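PDB 2YXH: MazG-related protein from Thermotoga maritima, which probably hydrolyses nucleoside triphosphates to monophosphates and pyrophosphate, and binds magnesium ions. Local coordinates for residues A39-K44 / A48-E53; D60-A65 / I74-A79. The protein carries 1 engineered substitution. All blocks are in the same frame, centred on the assembly; numbering follows the deposited sequence.

Contacts 1 and 2 follow one another along the chain: 39-44/48-53 closes before 60-65/74-79 opens. Helix 47-72 belongs to both. Near its start it packs against the end of helix 24-43 in contact 1, and further along it meets the beginning of helix 76-90 in contact 2. The centres of the contacts lie 24 Å apart, and their nearest atoms are about 7 Å apart without touching. Each contact includes a magnesium ligand from the shared helix, Glu53 in the first and Asp60 in the second, and Glu34 of helix 24-43 binds both ions. Both contacts also touch the second subunit, so metal binding and dimer packing draw on the same helices.

Contact 1 (A39-K44 / A48-E53); sequences AEAVKK and ANLEEE. With MG (magnesium ion), chain D.
Ala41 and Leu50 bring two antiparallel helices unusually close at one point: their CA atoms are 5.0 Å apart, although the axes of 39-43 and 48-53 approach only to 8.5 Å and run at 161° to each other. The small Ala41 side chain is consistent with so close an approach. Ala41 CB points toward the other helix and lies 3.7 Å from Leu50 CA, over the backbone itself, with the Asn49 side chain beside it. Val42 and Leu50 extend the apolar seam. With Val42 CG1 anti to the backbone N (chi1 172°), the other branch is the one presented to Leu50, and Val42 CG2 rests 3.7 Å from Leu50 CD1, with Leu50 CD2 slightly farther off. The contact is thus mostly apolar and largely buried, with the Asn49 amide against the Ala41 methyl.

One turn on from Asn49, the same helix supplies a metal ligand, Glu53. Its side chain is bent at chi2 (-61°), which curls the carboxylate back to place Glu53 OE1 2.1 Å from the magnesium ion. Its other oxygen, OE2, accepts a hydrogen bond from a metal-bound water. That water also donates to Glu52 OE2, making Glu52 a second-shell residue that helps hold the water in position. Glu34, Glu37 and Asp56 supply the remaining protein ligands.

The short turn between helices 24-43 and 47-72 makes them an antiparallel hairpin, in which Leu50 and Glu53 also touch Val38. The second subunit adds packing of its Glu25 on Val42 and its Tyr72 on Leu50, and its Lys86 forms a salt bridge with Glu52 of helix 47-72.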
loop_
_atom_site.group_PDB
_atom_site.type_symbol
_atom_site.label_atom_id
_atom_site.label_comp_id
_atom_site.label_asym_id
_atom_site.label_seq_id
_atom_site.Cartn_x
_atom_site.Cartn_y
_atom_site.Cartn_z
ATOM N N ALA A 39 11.578 7.495 -1.212
ATOM C CA ALA A 39 12.914 7.660 -0.645
ATOM C C ALA A 39 13.582 8.910 -1.199
ATOM O O ALA A 39 14.037 9.739 -0.450
ATOM C CB ALA A 39 13.690 6.481 -0.904
ATOM N N GLU A 40 13.574 9.129 -2.497
ATOM C CA GLU A 40 14.142 10.384 -3.003
ATOM C C GLU A 40 13.419 11.622 -2.437
ATOM O O GLU A 40 14.026 12.595 -2.041
ATOM C CB GLU A 40 14.144 10.345 -4.549
ATOM C CG GLU A 40 14.297 11.677 -5.238
ATOM C CD GLU A 40 15.745 12.275 -5.176
ATOM O OE1 GLU A 40 16.635 11.588 -4.638
ATOM O OE2 GLU A 40 15.953 13.440 -5.637
ATOM N N ALA A 41 12.110 11.601 -2.361
ATOM C CA ALA A 41 11.432 12.837 -1.910
ATOM C C ALA A 41 11.736 13.109 -0.430
ATOM O O ALA A 41 11.927 14.251 -0.021
ATOM C CB ALA A 41 9.997 12.766 -2.183
ATOM N N VAL A 42 11.820 12.069 0.359
ATOM C CA VAL A 42 12.246 12.241 1.756
ATOM C C VAL A 42 13.660 12.879 1.805
ATOM O O VAL A 42 13.887 13.919 2.416
ATOM C CB VAL A 42 12.221 10.889 2.493
ATOM C CG1 VAL A 42 12.857 10.948 3.925
ATOM C CG2 VAL A 42 10.834 10.402 2.590
ATOM N N LYS A 43 14.586 12.253 1.095
ATOM C CA LYS A 43 15.908 12.837 0.934
ATOM C C LYS A 43 15.920 14.334 0.669
ATOM O O LYS A 43 16.640 15.043 1.324
ATOM C CB LYS A 43 16.690 12.107 -0.153
ATOM C CG LYS A 43 17.466 10.913 0.413
ATOM C CD LYS A 43 17.918 9.879 -0.721
ATOM C CE LYS A 43 18.392 8.534 -0.091
ATOM N NZ LYS A 43 18.013 7.484 -1.085
ATOM N N LYS A 44 15.096 14.828 -0.236
ATOM C CA LYS A 44 15.074 16.254 -0.503
ATOM C C LYS A 44 14.197 17.091 0.408
ATOM O O LYS A 44 14.019 18.259 0.143
ATOM C CB LYS A 44 14.647 16.512 -1.949
ATOM C CG LYS A 44 15.359 15.683 -3.004
ATOM C CD LYS A 44 16.909 15.928 -3.051
ATOM C CE LYS A 44 17.427 15.866 -4.538
ATOM N NZ LYS A 44 18.901 15.591 -4.766
ATOM N N ALA A 48 5.754 18.466 -1.371
ATOM C CA ALA A 48 4.729 18.304 -2.448
ATOM C C ALA A 48 4.976 17.000 -3.206
ATOM O O ALA A 48 4.023 16.313 -3.566
ATOM C CB ALA A 48 4.777 19.430 -3.432
ATOM N N ASN A 49 6.256 16.647 -3.425
ATOM C CA ASN A 49 6.552 15.442 -4.150
ATOM C C ASN A 49 6.349 14.270 -3.209
ATOM O O ASN A 49 5.887 13.233 -3.628
ATOM C CB ASN A 49 7.984 15.443 -4.704
ATOM C CG ASN A 49 8.292 14.172 -5.563
ATOM O OD1 ASN A 49 7.595 13.864 -6.562
ATOM N ND2 ASN A 49 9.361 13.477 -5.220
ATOM N N LEU A 50 6.678 14.442 -1.914
ATOM C CA LEU A 50 6.544 13.323 -0.970
ATOM C C LEU A 50 5.036 12.947 -0.988
ATOM O O LEU A 50 4.696 11.765 -1.030
ATOM C CB LEU A 50 7.100 13.638 0.436
ATOM C CG LEU A 50 7.022 12.490 1.472
ATOM C CD1 LEU A 50 7.547 11.120 1.097
ATOM C CD2 LEU A 50 7.688 13.005 2.755
ATOM N N GLU A 51 4.179 13.976 -1.037
ATOM C CA GLU A 51 2.779 13.735 -0.976
ATOM C C GLU A 51 2.262 13.017 -2.249
ATOM O O GLU A 51 1.506 12.081 -2.152
ATOM C CB GLU A 51 2.029 15.028 -0.789
ATOM C CG GLU A 51 0.545 14.889 -0.901
ATOM C CD GLU A 51 -0.103 16.278 -0.891
ATOM O OE1 GLU A 51 0.048 16.970 -1.919
ATOM O OE2 GLU A 51 -0.741 16.688 0.119
ATOM N N GLU A 52 2.673 13.456 -3.411
ATOM C CA GLU A 52 2.525 12.703 -4.583
ATOM C C GLU A 52 2.979 11.242 -4.504
ATOM O O GLU A 52 2.224 10.380 -4.823
ATOM C CB GLU A 52 3.166 13.421 -5.765
ATOM C CG GLU A 52 2.820 12.757 -7.207
ATOM C CD GLU A 52 3.977 12.867 -8.294
ATOM O OE1 GLU A 52 4.815 13.801 -8.204
ATOM O OE2 GLU A 52 3.997 12.041 -9.249
ATOM N N GLU A 53 4.251 10.958 -4.218
ATOM C CA GLU A 53 4.676 9.619 -4.209
ATOM C C GLU A 53 3.952 8.733 -3.139
ATOM O O GLU A 53 3.779 7.522 -3.346
ATOM C CB GLU A 53 6.190 9.625 -3.988
ATOM C CG GLU A 53 6.863 10.652 -4.969
ATOM C CD GLU A 53 6.612 10.267 -6.442
ATOM O OE1 GLU A 53 6.160 9.132 -6.721
ATOM O OE2 GLU A 53 6.824 11.094 -7.350
HETATM MG MG MG D . 5.352 8.268 -8.406
HETATM O O HOH W 1 5.807 10.283 -9.458
HETATM O O HOH W 2 4.869 7.337 -10.426
#

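Contact 2 (D60-A65 / I74-A79); sequences DALLVA and IDLESA. With MG (magnesium ion), chain C.
Leu76 reaches from the first turn of its helix toward helix 47-72 and splits its two methyls between two partners. Its CG is anti to the backbone N (chi1 174°), which carries the branched end across to the other helix. There Leu76 CD1 meets Ala65 CB at 3.7 Å, while Leu76 CD2 faces Leu62 CD2 more loosely at 4.4 Å. The Ala65 side chain points toward 74-79; Leu62 starts off to one side, and the far end of its chain closes the distance. Leu62 also packs on Leu5 and Ile9 of helix 2-15, and Ile58 of the second subunit packs on Leu76.

A water joins the backbones next to this apolar patch, donating to Ala65 O and Ile74 O, each at 2.9 Å. Just after Ile74, Asp75 takes the N-cap position of helix 76-90.

At the other end of 60-65, Asp60 OD2 binds a magnesium ion at 2.2 Å; Glu34 and four waters are its other ligands. One of those waters donates to Asp60 OD1, engaging both oxygens. The chemistry therefore divides along the helix: one end holds a largely hydrated metal, while the other packs methyls against Leu76, with a water bridging to the turn before it.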
loop_
_atom_site.group_PDB
_atom_site.type_symbol
_atom_site.label_atom_id
_atom_site.label_comp_id
_atom_site.label_asym_id
_atom_site.label_seq_id
_atom_site.Cartn_x
_atom_site.Cartn_y
_atom_site.Cartn_z
ATOM N N ASP A 60 -0.209 1.830 -6.125
ATOM C CA ASP A 60 0.486 0.705 -6.679
ATOM C C ASP A 60 0.439 -0.536 -5.835
ATOM O O ASP A 60 0.320 -1.617 -6.365
ATOM C CB ASP A 60 1.912 1.094 -6.963
ATOM C CG ASP A 60 2.044 1.910 -8.296
ATOM O OD1 ASP A 60 1.030 2.229 -9.009
ATOM O OD2 ASP A 60 3.172 2.246 -8.635
ATOM N N ALA A 61 0.524 -0.411 -4.516
ATOM C CA ALA A 61 0.352 -1.549 -3.643
ATOM C C ALA A 61 -1.065 -2.113 -3.857
ATOM O O ALA A 61 -1.322 -3.324 -3.873
ATOM C CB ALA A 61 0.460 -1.127 -2.249
ATOM N N LEU A 62 -2.017 -1.213 -3.946
ATOM C CA LEU A 62 -3.384 -1.678 -4.116
ATOM C C LEU A 62 -3.579 -2.329 -5.462
ATOM O O LEU A 62 -4.273 -3.330 -5.517
ATOM C CB LEU A 62 -4.340 -0.525 -3.878
ATOM C CG LEU A 62 -4.624 -0.169 -2.423
ATOM C CD1 LEU A 62 -5.707 0.976 -2.509
ATOM C CD2 LEU A 62 -5.251 -1.391 -1.695
ATOM N N LEU A 63 -2.863 -1.888 -6.516
ATOM C CA LEU A 63 -2.894 -2.627 -7.773
ATOM C C LEU A 63 -2.220 -4.008 -7.648
ATOM O O LEU A 63 -2.592 -4.939 -8.334
ATOM C CB LEU A 63 -2.229 -1.927 -8.897
ATOM C CG LEU A 63 -2.963 -0.835 -9.634
ATOM C CD1 LEU A 63 -1.967 -0.225 -10.697
ATOM C CD2 LEU A 63 -4.447 -1.244 -10.185
ATOM N N VAL A 64 -1.276 -4.173 -6.755
ATOM C CA VAL A 64 -0.750 -5.551 -6.559
ATOM C C VAL A 64 -1.892 -6.359 -5.872
ATOM O O VAL A 64 -2.286 -7.447 -6.331
ATOM C CB VAL A 64 0.595 -5.579 -5.806
ATOM C CG1 VAL A 64 1.014 -6.985 -5.426
ATOM C CG2 VAL A 64 1.717 -4.892 -6.595
ATOM N N ALA A 65 -2.480 -5.833 -4.813
ATOM C CA ALA A 65 -3.622 -6.519 -4.253
ATOM C C ALA A 65 -4.607 -6.935 -5.342
ATOM O O ALA A 65 -4.990 -8.123 -5.428
ATOM C CB ALA A 65 -4.323 -5.697 -3.150
ATOM N N ILE A 74 -7.027 -14.126 -4.478
ATOM C CA ILE A 74 -6.886 -13.526 -3.125
ATOM C C ILE A 74 -7.956 -12.439 -2.801
ATOM O O ILE A 74 -8.048 -11.403 -3.455
ATOM C CB ILE A 74 -5.482 -12.877 -2.894
ATOM C CG1 ILE A 74 -4.311 -13.819 -3.243
ATOM C CG2 ILE A 74 -5.328 -12.488 -1.463
ATOM C CD1 ILE A 74 -4.309 -15.220 -2.492
ATOM N N ASP A 75 -8.694 -12.621 -1.735
ATOM C CA ASP A 75 -9.704 -11.638 -1.348
ATOM C C ASP A 75 -8.987 -10.608 -0.456
ATOM O O ASP A 75 -8.340 -11.007 0.472
ATOM C CB ASP A 75 -10.717 -12.401 -0.530
ATOM C CG ASP A 75 -11.889 -11.574 -0.098
ATOM O OD1 ASP A 75 -12.062 -10.419 -0.480
ATOM O OD2 ASP A 75 -12.698 -12.141 0.619
ATOM N N LEU A 76 -9.162 -9.310 -0.720
ATOM C CA LEU A 76 -8.425 -8.269 -0.029
ATOM C C LEU A 76 -8.930 -8.118 1.376
ATOM O O LEU A 76 -8.126 -7.946 2.274
ATOM C CB LEU A 76 -8.540 -6.904 -0.734
ATOM C CG LEU A 76 -7.892 -5.731 0.026
ATOM C CD1 LEU A 76 -6.358 -5.908 -0.026
ATOM C CD2 LEU A 76 -8.221 -4.451 -0.590
ATOM N N GLU A 77 -10.259 -8.150 1.582
ATOM C CA GLU A 77 -10.761 -8.156 2.943
ATOM C C GLU A 77 -10.223 -9.377 3.675
ATOM O O GLU A 77 -9.702 -9.258 4.750
ATOM C CB GLU A 77 -12.299 -8.044 3.018
ATOM C CG GLU A 77 -12.904 -7.100 1.982
ATOM C CD GLU A 77 -12.355 -5.650 2.115
ATOM O OE1 GLU A 77 -12.448 -5.198 3.301
ATOM O OE2 GLU A 77 -11.848 -4.976 1.098
ATOM N N SER A 78 -10.244 -10.559 3.115
ATOM C CA SER A 78 -9.596 -11.575 3.887
ATOM C C SER A 78 -8.158 -11.249 4.217
ATOM O O SER A 78 -7.712 -11.557 5.332
ATOM C CB SER A 78 -9.640 -12.917 3.208
ATOM O OG SER A 78 -10.973 -13.324 3.273
ATOM N N ALA A 79 -7.399 -10.711 3.248
ATOM C CA ALA A 79 -5.932 -10.583 3.382
ATOM C C ALA A 79 -5.681 -9.557 4.459
ATOM O O ALA A 79 -4.790 -9.711 5.286
ATOM C CB ALA A 79 -5.281 -10.177 2.076
HETATM MG MG MG C . 3.608 3.701 -10.282
HETATM O O HOH W 3 1.762 4.748 -10.284
HETATM O O HOH W 4 -6.445 -9.007 -3.056
HETATM O O HOH W 5 5.390 2.814 -10.284
HETATM O O HOH W 6 4.471 4.661 -12.021
HETATM O O HOH W 7 3.139 2.161 -11.613
#